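Long-range contacts in DUF411 domain-containing protein (Pseudomonas aeruginosa, PDB 6WIS), which is a copper resistance protein that binds a cysteine-bridged tetranuclear copper cluster, consistent with a role in withstanding excess copper: residues Y49-C54 / A86-P91; G57-K62 / K75-A80. All coordinates share one frame; numbering follows the deposited sequence.

Interaction 1 (49-54 / 86-91) and interaction 2 (57-62 / 75-80) lie on opposite sides of the chain's centre, with their own centres about 17 Å apart. Along the chain the second is nested inside the loop closed by the first. Strand 55-59 links them: it follows C54 directly and ends in the hairpin of interaction 2, while strand 62-65, helix 70-77 and strand 84-86 lead back to the other half of interaction 1. All three strands belong to one mixed sheet. Interaction 1 brings together two loops carrying copper ligands on one side of the chain's centre; interaction 2 ties the hairpin to the end of helix 70-77, away from the cluster.

Interaction 1 of 2, residues Y49-C54 / A86-P91; sequences YSMGSC and AVPGMP. With CU (copper (II) ion), chain C; CU (copper (II) ion), chain D; CU (copper (II) ion), chain F.
The selenomethionine M51 and P88 lie side by side and point the same way, M51 CG resting 3.6 Å from P88 CG. Past CG the M51 chain bends at chi3 and leaves the partner loop; the side chain also touches L111 of strand 106-111. The methyl of A86 sits 3.9 Å from M51 O, a buried carbonyl oxygen with no polar partner in the model. G89 N donates to G52 O over 3.0 Å along an almost straight line (178°). S53 OG, anti to its own backbone N (chi1 -173°), donates to G89 O in a bond modelled at a very short 2.5 Å, a length to be read with caution. Both segments are loops, one running into strand 55-59 and the other leaving strand 84-86, and each delivers a ligand to the cysteine-bridged copper cluster. C54 SG, set between its backbone N and carbonyl carbon (chi1 47°), bridges two copper ions at 2.3 Å each; C15, C16, H55 and H67 complete their coordination. M90, also selenomethionine, passes its CG 3.7 Å from C54 SG and bends at its last torsion, and its SE binds a third copper at 2.4 Å together with C15 and M97.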
loop_
_atom_site.group_PDB
_atom_site.type_symbol
_atom_site.label_atom_id
_atom_site.label_comp_id
_atom_site.label_asym_id
_atom_site.label_seq_id
_atom_site.Cartn_x
_atom_site.Cartn_y
_atom_site.Cartn_z
ATOM N N TYR A 49 8.251 -8.210 -8.212
ATOM C CA TYR A 49 9.415 -8.579 -7.427
ATOM C C TYR A 49 10.046 -7.417 -6.658
ATOM O O TYR A 49 10.009 -7.398 -5.420
ATOM C CB TYR A 49 10.411 -9.250 -8.389
ATOM C CG TYR A 49 11.650 -9.810 -7.753
ATOM C CD1 TYR A 49 11.572 -10.719 -6.704
ATOM C CD2 TYR A 49 12.907 -9.452 -8.222
ATOM C CE1 TYR A 49 12.721 -11.240 -6.114
ATOM C CE2 TYR A 49 14.058 -9.968 -7.646
ATOM C CZ TYR A 49 13.961 -10.859 -6.598
ATOM O OH TYR A 49 15.107 -11.361 -6.031
ATOM N N SER A 50 10.606 -6.426 -7.358
ATOM C CA SER A 50 11.288 -5.329 -6.677
ATOM C C SER A 50 10.370 -4.140 -6.416
ATOM O O SER A 50 10.827 -2.984 -6.388
ATOM C CB SER A 50 12.515 -4.885 -7.473
ATOM O OG SER A 50 12.121 -3.950 -8.471
HETATM N N MSE A 51 9.103 -4.430 -6.184
HETATM C CA MSE A 51 8.155 -3.357 -5.843
HETATM C C MSE A 51 7.567 -3.690 -4.475
HETATM O O MSE A 51 6.665 -3.014 -4.077
HETATM C CB MSE A 51 7.067 -3.265 -6.903
HETATM C CG MSE A 51 7.105 -1.965 -7.646
HETATM SE SE MSE A 51 5.790 -1.832 -9.051
HETATM C CE MSE A 51 6.777 -1.249 -10.612
ATOM N N GLY A 52 8.108 -4.713 -3.818
ATOM C CA GLY A 52 7.595 -5.125 -2.529
ATOM C C GLY A 52 7.910 -4.133 -1.425
ATOM O O GLY A 52 8.812 -3.299 -1.506
ATOM N N SER A 53 7.149 -4.246 -0.345
ATOM C CA SER A 53 7.306 -3.365 0.795
ATOM C C SER A 53 7.092 -4.231 2.024
ATOM O O SER A 53 7.206 -5.461 1.956
ATOM C CB SER A 53 6.344 -2.168 0.668
ATOM O OG SER A 53 6.559 -1.196 1.671
ATOM N N CYS A 54 6.760 -3.595 3.152
ATOM C CA CYS A 54 6.639 -4.270 4.445
ATOM C C CYS A 54 5.231 -4.803 4.731
ATOM O O CYS A 54 5.034 -5.531 5.720
ATOM C CB CYS A 54 7.046 -3.280 5.545
ATOM S SG CYS A 54 6.217 -1.667 5.267
ATOM N N ALA A 86 1.619 0.594 -5.599
ATOM C CA ALA A 86 2.729 0.269 -4.710
ATOM C C ALA A 86 3.530 1.522 -4.401
ATOM O O ALA A 86 3.764 2.359 -5.292
ATOM C CB ALA A 86 3.696 -0.785 -5.337
ATOM N N VAL A 87 3.949 1.639 -3.142
ATOM C CA VAL A 87 5.102 2.454 -2.758
ATOM C C VAL A 87 6.203 1.483 -2.342
ATOM O O VAL A 87 6.177 0.959 -1.219
ATOM C CB VAL A 87 4.786 3.437 -1.625
ATOM C CG1 VAL A 87 6.073 4.162 -1.211
ATOM C CG2 VAL A 87 3.676 4.425 -2.041
ATOM N N PRO A 88 7.157 1.174 -3.216
ATOM C CA PRO A 88 8.158 0.151 -2.877
ATOM C C PRO A 88 9.015 0.572 -1.689
ATOM O O PRO A 88 9.219 1.760 -1.430
ATOM C CB PRO A 88 8.996 0.041 -4.155
ATOM C CG PRO A 88 8.096 0.540 -5.238
ATOM C CD PRO A 88 7.276 1.633 -4.608
ATOM N N GLY A 89 9.514 -0.417 -0.957
ATOM C CA GLY A 89 10.394 -0.063 0.141
ATOM C C GLY A 89 9.650 0.618 1.278
ATOM O O GLY A 89 8.456 0.380 1.526
HETATM N N MSE A 90 10.365 1.486 1.986
HETATM C CA MSE A 90 9.754 2.229 3.080
HETATM C C MSE A 90 10.342 3.620 3.138
HETATM O O MSE A 90 11.191 3.893 3.986
HETATM C CB MSE A 90 9.960 1.520 4.430
HETATM C CG MSE A 90 9.435 0.097 4.537
HETATM SE SE MSE A 90 9.764 -0.725 6.312
HETATM C CE MSE A 90 11.722 -0.612 6.356
ATOM N N PRO A 91 9.897 4.498 2.238
ATOM C CA PRO A 91 10.456 5.861 2.196
ATOM C C PRO A 91 10.038 6.652 3.423
ATOM O O PRO A 91 8.865 6.657 3.805
ATOM C CB PRO A 91 9.865 6.455 0.915
ATOM C CG PRO A 91 8.656 5.620 0.630
ATOM C CD PRO A 91 8.956 4.244 1.136
HETATM CU CU CU C . 4.334 -2.102 6.434
HETATM CU CU CU D . 6.300 -0.097 6.935
HETATM CU CU CU F . 9.056 0.912 7.946
#

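Interaction 2 of 2, residues G57-K62 / K75-A80; sequences GVIDGK and KLRERA. With ZN (zinc ion), chain N.
The extended K62 side chain runs over L76, the two lying alongside with their chains running opposite ways, K62 CD 4.1 Å from L76 CD1. K62 CG stands anti to its carbonyl carbon (chi1 -49°), and the straight chain beyond carries the ammonium to the end of helix 70-77. There K62 NZ donates to L76 O at 3.1 Å and also to L82 O; R79 O lies 2.7 Å from K62 NZ. L76 O takes a second bond from R79 N, which reaches it from the opposite face of the carbonyl plane. The lysine charge thus sits among backbone oxygens where the helix closes, a position in which the partial negative charge at the C-terminal end of the helix would be expected to favour the ammonium.

A salt bridge lies beside it. R77 presents NE and NH2 along one edge to a single oxygen of D60: D60 OD2 is 2.8 Å from R77 NE and 2.9 Å from R77 NH2. D60 OD2 stays near the guanidinium plane, but the carboxylate is turned 50° against it. R77 NH2 meets the oxygen from above the carboxylate plane, while R77 NE comes nearly along the C-O axis. I59 crosses the arginine at about a right angle, its CD1 3.7 Å from R77 CD. Next to R77, E78 binds a zinc ion through OE2 at 2.2 Å.

D60 belongs to a type I' turn from I59 to K62, closed by paired backbone bonds between those two residues, as in a tight two-residue beta hairpin. This hairpin joins strands 55-59 and 62-65; V64 of the second strand touches both I59 and L76, packing the helix end onto the sheet.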
loop_
_atom_site.group_PDB
_atom_site.type_symbol
_atom_site.label_atom_id
_atom_site.label_comp_id
_atom_site.label_asym_id
_atom_site.label_seq_id
_atom_site.Cartn_x
_atom_site.Cartn_y
_atom_site.Cartn_z
ATOM N N GLY A 57 -1.912 -4.611 1.428
ATOM C CA GLY A 57 -3.342 -4.481 1.647
ATOM C C GLY A 57 -4.131 -4.971 0.439
ATOM O O GLY A 57 -3.593 -5.044 -0.665
ATOM N N VAL A 58 -5.399 -5.333 0.657
ATOM C CA VAL A 58 -6.289 -5.754 -0.432
ATOM C C VAL A 58 -7.602 -5.014 -0.272
ATOM O O VAL A 58 -8.241 -5.091 0.787
ATOM C CB VAL A 58 -6.543 -7.276 -0.460
ATOM C CG1 VAL A 58 -7.325 -7.645 -1.746
ATOM C CG2 VAL A 58 -5.218 -8.052 -0.426
ATOM N N ILE A 59 -8.014 -4.295 -1.312
ATOM C CA ILE A 59 -9.275 -3.565 -1.241
ATOM C C ILE A 59 -9.998 -3.785 -2.557
ATOM O O ILE A 59 -9.432 -3.530 -3.625
ATOM C CB ILE A 59 -9.100 -2.056 -0.948
ATOM C CG1 ILE A 59 -10.469 -1.347 -0.969
ATOM C CG2 ILE A 59 -8.107 -1.373 -1.930
ATOM C CD1 ILE A 59 -10.506 -0.053 -0.125
ATOM N N ASP A 60 -11.221 -4.314 -2.479
ATOM C CA ASP A 60 -12.082 -4.505 -3.645
ATOM C C ASP A 60 -11.321 -5.179 -4.782
ATOM O O ASP A 60 -11.456 -4.819 -5.953
ATOM C CB ASP A 60 -12.701 -3.171 -4.083
ATOM C CG ASP A 60 -13.632 -2.576 -3.009
ATOM O OD1 ASP A 60 -14.519 -3.295 -2.476
ATOM O OD2 ASP A 60 -13.465 -1.383 -2.682
ATOM N N GLY A 61 -10.467 -6.141 -4.417
ATOM C CA GLY A 61 -9.747 -6.942 -5.366
ATOM C C GLY A 61 -8.382 -6.434 -5.787
ATOM O O GLY A 61 -7.642 -7.185 -6.434
ATOM N N LYS A 62 -8.014 -5.199 -5.448
ATOM C CA LYS A 62 -6.751 -4.618 -5.894
ATOM C C LYS A 62 -5.762 -4.570 -4.733
ATOM O O LYS A 62 -6.163 -4.428 -3.570
ATOM C CB LYS A 62 -6.981 -3.215 -6.448
ATOM C CG LYS A 62 -8.137 -3.147 -7.458
ATOM C CD LYS A 62 -8.224 -1.770 -8.094
ATOM C CE LYS A 62 -9.296 -1.755 -9.206
ATOM N NZ LYS A 62 -9.188 -0.460 -9.912
ATOM N N LYS A 75 -7.902 6.923 -5.430
ATOM C CA LYS A 75 -7.675 7.020 -6.879
ATOM C C LYS A 75 -7.496 5.649 -7.505
ATOM O O LYS A 75 -7.967 5.400 -8.627
ATOM C CB LYS A 75 -6.442 7.878 -7.198
ATOM C CG LYS A 75 -6.500 9.292 -6.644
ATOM C CD LYS A 75 -5.200 10.056 -6.922
ATOM N N LEU A 76 -6.787 4.755 -6.808
ATOM C CA LEU A 76 -6.644 3.382 -7.271
ATOM C C LEU A 76 -8.002 2.731 -7.493
ATOM O O LEU A 76 -8.233 2.088 -8.525
ATOM C CB LEU A 76 -5.817 2.579 -6.259
ATOM C CG LEU A 76 -5.742 1.066 -6.459
ATOM C CD1 LEU A 76 -5.037 0.745 -7.791
ATOM C CD2 LEU A 76 -5.004 0.399 -5.272
ATOM N N ARG A 77 -8.918 2.912 -6.541
ATOM C CA ARG A 77 -10.227 2.272 -6.610
ATOM C C ARG A 77 -11.009 2.693 -7.841
ATOM O O ARG A 77 -11.782 1.894 -8.381
ATOM C CB ARG A 77 -11.041 2.596 -5.362
ATOM C CG ARG A 77 -10.529 1.916 -4.131
ATOM C CD ARG A 77 -11.446 2.103 -2.938
ATOM N NE ARG A 77 -12.663 1.302 -3.019
ATOM C CZ ARG A 77 -13.884 1.821 -3.130
ATOM N NH1 ARG A 77 -14.038 3.132 -3.190
ATOM N NH2 ARG A 77 -14.941 1.032 -3.185
ATOM N N GLU A 78 -10.827 3.925 -8.308
ATOM C CA GLU A 78 -11.650 4.414 -9.400
ATOM C C GLU A 78 -10.987 4.301 -10.771
ATOM O O GLU A 78 -11.574 4.741 -11.755
ATOM C CB GLU A 78 -12.084 5.851 -9.123
ATOM C CG GLU A 78 -11.042 6.920 -9.264
ATOM C CD GLU A 78 -11.454 8.179 -8.516
ATOM O OE1 GLU A 78 -12.376 8.081 -7.671
ATOM O OE2 GLU A 78 -10.866 9.256 -8.765
ATOM N N ARG A 79 -9.815 3.683 -10.875
ATOM C CA ARG A 79 -9.153 3.501 -12.164
ATOM C C ARG A 79 -9.343 2.045 -12.580
ATOM O O ARG A 79 -8.662 1.142 -12.078
ATOM C CB ARG A 79 -7.680 3.897 -12.088
ATOM C CG ARG A 79 -7.449 5.396 -11.907
ATOM C CD ARG A 79 -7.176 6.077 -13.256
ATOM N NE ARG A 79 -6.235 5.290 -14.038
ATOM C CZ ARG A 79 -4.923 5.520 -14.098
ATOM N NH1 ARG A 79 -4.390 6.545 -13.438
ATOM N NH2 ARG A 79 -4.145 4.725 -14.825
ATOM N N ALA A 80 -10.288 1.824 -13.506
ATOM C CA ALA A 80 -10.614 0.468 -13.937
ATOM C C ALA A 80 -9.445 -0.230 -14.617
ATOM O O ALA A 80 -9.422 -1.464 -14.672
ATOM C CB ALA A 80 -11.819 0.491 -14.874
HETATM ZN ZN ZN N . -12.115 10.700 -7.695
#